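Local coordinates for Tautomerase_3 domain-containing protein (Corynebacterium halotolerans YIM 70093 = DSM 44683, PDB 7M58), which belongs to the cis-3-chloroacrylic acid dehalogenase family of the tautomerase superfamily and is probably a hydrolase acting on small carboxylic acid substrates, at residues E57-H62 against P97-V102. Sequence-based numbering, arbitrary orientation.
Sequences EAPEGH and PEHVWV
His62 turns one ring edge to both His99 and Trp101, its CG anti to the backbone N (chi1 -177°), while His99 and Trp101 each carry CG beside the backbone N, anti to the carbonyl carbon. The three rings form an aromatic cluster in which the His62 plane stands steeply to both others. The imidazole of His62 drives its edge at the indole: CE1 of His62 sits over the face of Trp101, 3.6 Å from CE2, in an edge-to-face pair with planes at 76°. The next atom of the same edge, ND1 of His62, meets ND1 of His99 at 3.3 Å in a weak but nearly straight hydrogen bond, for which either nitrogen could be the donor; these two imidazoles touch rim to rim. The other ring nitrogen, NE2 of His62, just past CE1, hydrogen-bonds to OE1 of Gln40 of the second subunit, which, with the weak bond at ND1, would help fix the ring's rotation. Pro59 lays CG over one face of the His99 ring in a CH-pi contact, 3.9 Å from the centroid, and the carbonyl O of Gly61, the centre of an inverse gamma turn, approaches CB of His99 at 3.2 Å. The indole is steadied from its own segment by NE1 of Trp101 donating to O of Glu98 at 3.0 Å. Strands 63-70 and 100-107, parallel neighbours joined through helix 75-92, form a beta-alpha-beta unit; the cluster ties the loop entering its first strand to the start of its second, beside the second subunit, with Leu53 of strand 51-53 packing on His62 and Trp101.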
ATOM      1  N   GLU A  57      20.951   5.026   3.184  1.00 28.25           N
ATOM      2  CA  GLU A  57      20.599   3.614   3.228  1.00 29.07           C
ATOM      3  C   GLU A  57      20.349   3.165   4.655  1.00 29.87           C
ATOM      4  O   GLU A  57      21.082   3.527   5.574  1.00 34.54           O
ATOM      5  CB  GLU A  57      21.700   2.789   2.596  1.00 33.15           C
ATOM      6  CG  GLU A  57      21.818   3.001   1.108  1.00 32.30           C
ATOM      7  CD  GLU A  57      22.331   1.766   0.418  1.00 41.90           C
ATOM      8  OE1 GLU A  57      22.970   1.913  -0.651  1.00 39.39           O
ATOM      9  OE2 GLU A  57      22.116   0.658   0.966  1.00 41.42           O
ATOM     10  N   ALA A  58      19.298   2.381   4.833  1.00 27.95           N
ATOM     11  CA  ALA A  58      18.865   1.965   6.158  1.00 34.34           C
ATOM     12  C   ALA A  58      19.826   0.960   6.796  1.00 36.63           C
ATOM     13  O   ALA A  58      20.581   0.281   6.098  1.00 38.04           O
ATOM     14  CB  ALA A  58      17.481   1.336   6.061  1.00 30.49           C
ATOM     15  N   PRO A  59      19.802   0.830   8.123  1.00 37.25           N
ATOM     16  CA  PRO A  59      20.444  -0.330   8.741  1.00 36.51           C
ATOM     17  C   PRO A  59      19.705  -1.589   8.329  1.00 39.75           C
ATOM     18  O   PRO A  59      18.505  -1.565   8.041  1.00 38.96           O
ATOM     19  CB  PRO A  59      20.292  -0.071  10.245  1.00 39.13           C
ATOM     20  CG  PRO A  59      19.085   0.810  10.355  1.00 38.07           C
ATOM     21  CD  PRO A  59      19.115   1.677   9.119  1.00 37.50           C
ATOM     22  N   GLU A  60      20.435  -2.704   8.325  1.00 47.13           N
ATOM     23  CA  GLU A  60      19.841  -3.973   7.916  1.00 49.27           C
ATOM     24  C   GLU A  60      18.644  -4.314   8.804  1.00 48.27           C
ATOM     25  O   GLU A  60      17.604  -4.774   8.314  1.00 46.24           O
ATOM     26  CB  GLU A  60      20.917  -5.067   7.942  1.00 47.92           C
ATOM     27  CG  GLU A  60      20.656  -6.268   7.030  1.00 54.70           C
ATOM     28  CD  GLU A  60      20.267  -7.533   7.786  1.00 60.47           C
ATOM     29  OE1 GLU A  60      20.495  -7.579   9.021  1.00 60.67           O
ATOM     30  OE2 GLU A  60      19.758  -8.486   7.134  1.00 57.68           O
ATOM     31  N   GLY A  61      18.770  -4.073  10.110  1.00 40.18           N
ATOM     32  CA  GLY A  61      17.715  -4.349  11.063  1.00 37.13           C
ATOM     33  C   GLY A  61      16.647  -3.280  11.110  1.00 38.50           C
ATOM     34  O   GLY A  61      16.500  -2.592  12.124  1.00 40.01           O
ATOM     35  N   HIS A  62      15.907  -3.124  10.020  1.00 35.94           N
ATOM     36  CA  HIS A  62      14.816  -2.164   9.941  1.00 31.75           C
ATOM     37  C   HIS A  62      13.610  -2.853   9.323  1.00 31.83           C
ATOM     38  O   HIS A  62      13.736  -3.545   8.303  1.00 29.26           O
ATOM     39  CB  HIS A  62      15.202  -0.934   9.119  1.00 29.03           C
ATOM     40  CG  HIS A  62      14.129   0.099   9.068  1.00 30.95           C
ATOM     41  ND1 HIS A  62      13.951   1.036  10.064  1.00 33.71           N
ATOM     42  CD2 HIS A  62      13.158   0.333   8.154  1.00 29.70           C
ATOM     43  CE1 HIS A  62      12.916   1.802   9.765  1.00 29.96           C
ATOM     44  NE2 HIS A  62      12.419   1.399   8.609  1.00 30.84           N
ATOM     45  N   PRO A  97      12.942  -1.241  19.381  1.00 37.23           N
ATOM     46  CA  PRO A  97      11.651  -0.716  18.913  1.00 37.38           C
ATOM     47  C   PRO A  97      11.797   0.488  17.989  1.00 39.22           C
ATOM     48  O   PRO A  97      10.910   0.727  17.154  1.00 37.48           O
ATOM     49  CB  PRO A  97      10.920  -0.350  20.212  1.00 43.33           C
ATOM     50  CG  PRO A  97      12.013  -0.163  21.236  1.00 39.17           C
ATOM     51  CD  PRO A  97      13.078  -1.156  20.850  1.00 41.34           C
ATOM     52  N   GLU A  98      12.903   1.235  18.087  1.00 36.20           N
ATOM     53  CA  GLU A  98      13.146   2.350  17.176  1.00 37.31           C
ATOM     54  C   GLU A  98      13.256   1.916  15.720  1.00 35.52           C
ATOM     55  O   GLU A  98      13.239   2.780  14.838  1.00 36.07           O
ATOM     56  CB  GLU A  98      14.408   3.117  17.608  1.00 34.21           C
ATOM     57  CG  GLU A  98      14.197   3.884  18.913  1.00 40.83           C
ATOM     58  CD  GLU A  98      14.185   2.980  20.150  1.00 46.51           C
ATOM     59  OE1 GLU A  98      13.527   3.374  21.139  1.00 46.80           O
ATOM     60  OE2 GLU A  98      14.727   1.842  20.100  1.00 40.84           O
ATOM     61  N   HIS A  99      13.352   0.618  15.430  1.00 30.01           N
ATOM     62  CA  HIS A  99      13.472   0.192  14.043  1.00 34.53           C
ATOM     63  C   HIS A  99      12.342  -0.750  13.621  1.00 33.10           C
ATOM     64  O   HIS A  99      12.457  -1.429  12.592  1.00 33.65           O
ATOM     65  CB  HIS A  99      14.841  -0.442  13.797  1.00 34.31           C
ATOM     66  CG  HIS A  99      15.935   0.556  13.596  1.00 37.47           C
ATOM     67  ND1 HIS A  99      15.818   1.620  12.725  1.00 38.58           N
ATOM     68  CD2 HIS A  99      17.181   0.632  14.118  1.00 44.63           C
ATOM     69  CE1 HIS A  99      16.936   2.321  12.739  1.00 44.09           C
ATOM     70  NE2 HIS A  99      17.784   1.737  13.570  1.00 47.90           N
ATOM     71  N   VAL A 100      11.231  -0.774  14.354  1.00 32.18           N
ATOM     72  CA  VAL A 100       9.992  -1.372  13.863  1.00 28.45           C
ATOM     73  C   VAL A 100       9.008  -0.225  13.697  1.00 26.00           C
ATOM     74  O   VAL A 100       8.457   0.275  14.677  1.00 28.62           O
ATOM     75  CB  VAL A 100       9.434  -2.454  14.796  1.00 30.51           C
ATOM     76  CG1 VAL A 100       8.153  -3.042  14.206  1.00 28.65           C
ATOM     77  CG2 VAL A 100      10.465  -3.556  15.068  1.00 28.18           C
ATOM     78  N   TRP A 101       8.796   0.200  12.458  1.00 25.71           N
ATOM     79  CA  TRP A 101       7.891   1.292  12.137  1.00 24.98           C
ATOM     80  C   TRP A 101       6.546   0.737  11.686  1.00 29.67           C
ATOM     81  O   TRP A 101       6.496  -0.104  10.780  1.00 33.29           O
ATOM     82  CB  TRP A 101       8.483   2.152  11.030  1.00 25.93           C
ATOM     83  CG  TRP A 101       9.651   2.920  11.455  1.00 27.87           C
ATOM     84  CD1 TRP A 101      10.424   2.699  12.554  1.00 28.15           C
ATOM     85  CD2 TRP A 101      10.195   4.067  10.799  1.00 27.84           C
ATOM     86  NE1 TRP A 101      11.422   3.640  12.622  1.00 29.27           N
ATOM     87  CE2 TRP A 101      11.306   4.488  11.551  1.00 25.18           C
ATOM     88  CE3 TRP A 101       9.856   4.771   9.640  1.00 28.62           C
ATOM     89  CZ2 TRP A 101      12.071   5.575  11.188  1.00 24.71           C
ATOM     90  CZ3 TRP A 101      10.611   5.849   9.284  1.00 29.35           C
ATOM     91  CH2 TRP A 101      11.700   6.252  10.059  1.00 29.88           C
ATOM     92  N   VAL A 102       5.462   1.244  12.268  1.00 22.75           N
ATOM     93  CA  VAL A 102       4.120   0.715  12.017  1.00 28.31           C
ATOM     94  C   VAL A 102       3.197   1.847  11.560  1.00 32.14           C
ATOM     95  O   VAL A 102       3.135   2.904  12.201  1.00 28.52           O
ATOM     96  CB  VAL A 102       3.536   0.026  13.271  1.00 31.67           C
ATOM     97  CG1 VAL A 102       2.309  -0.796  12.912  1.00 27.80           C
ATOM     98  CG2 VAL A 102       4.588  -0.838  13.950  1.00 25.97           C
TER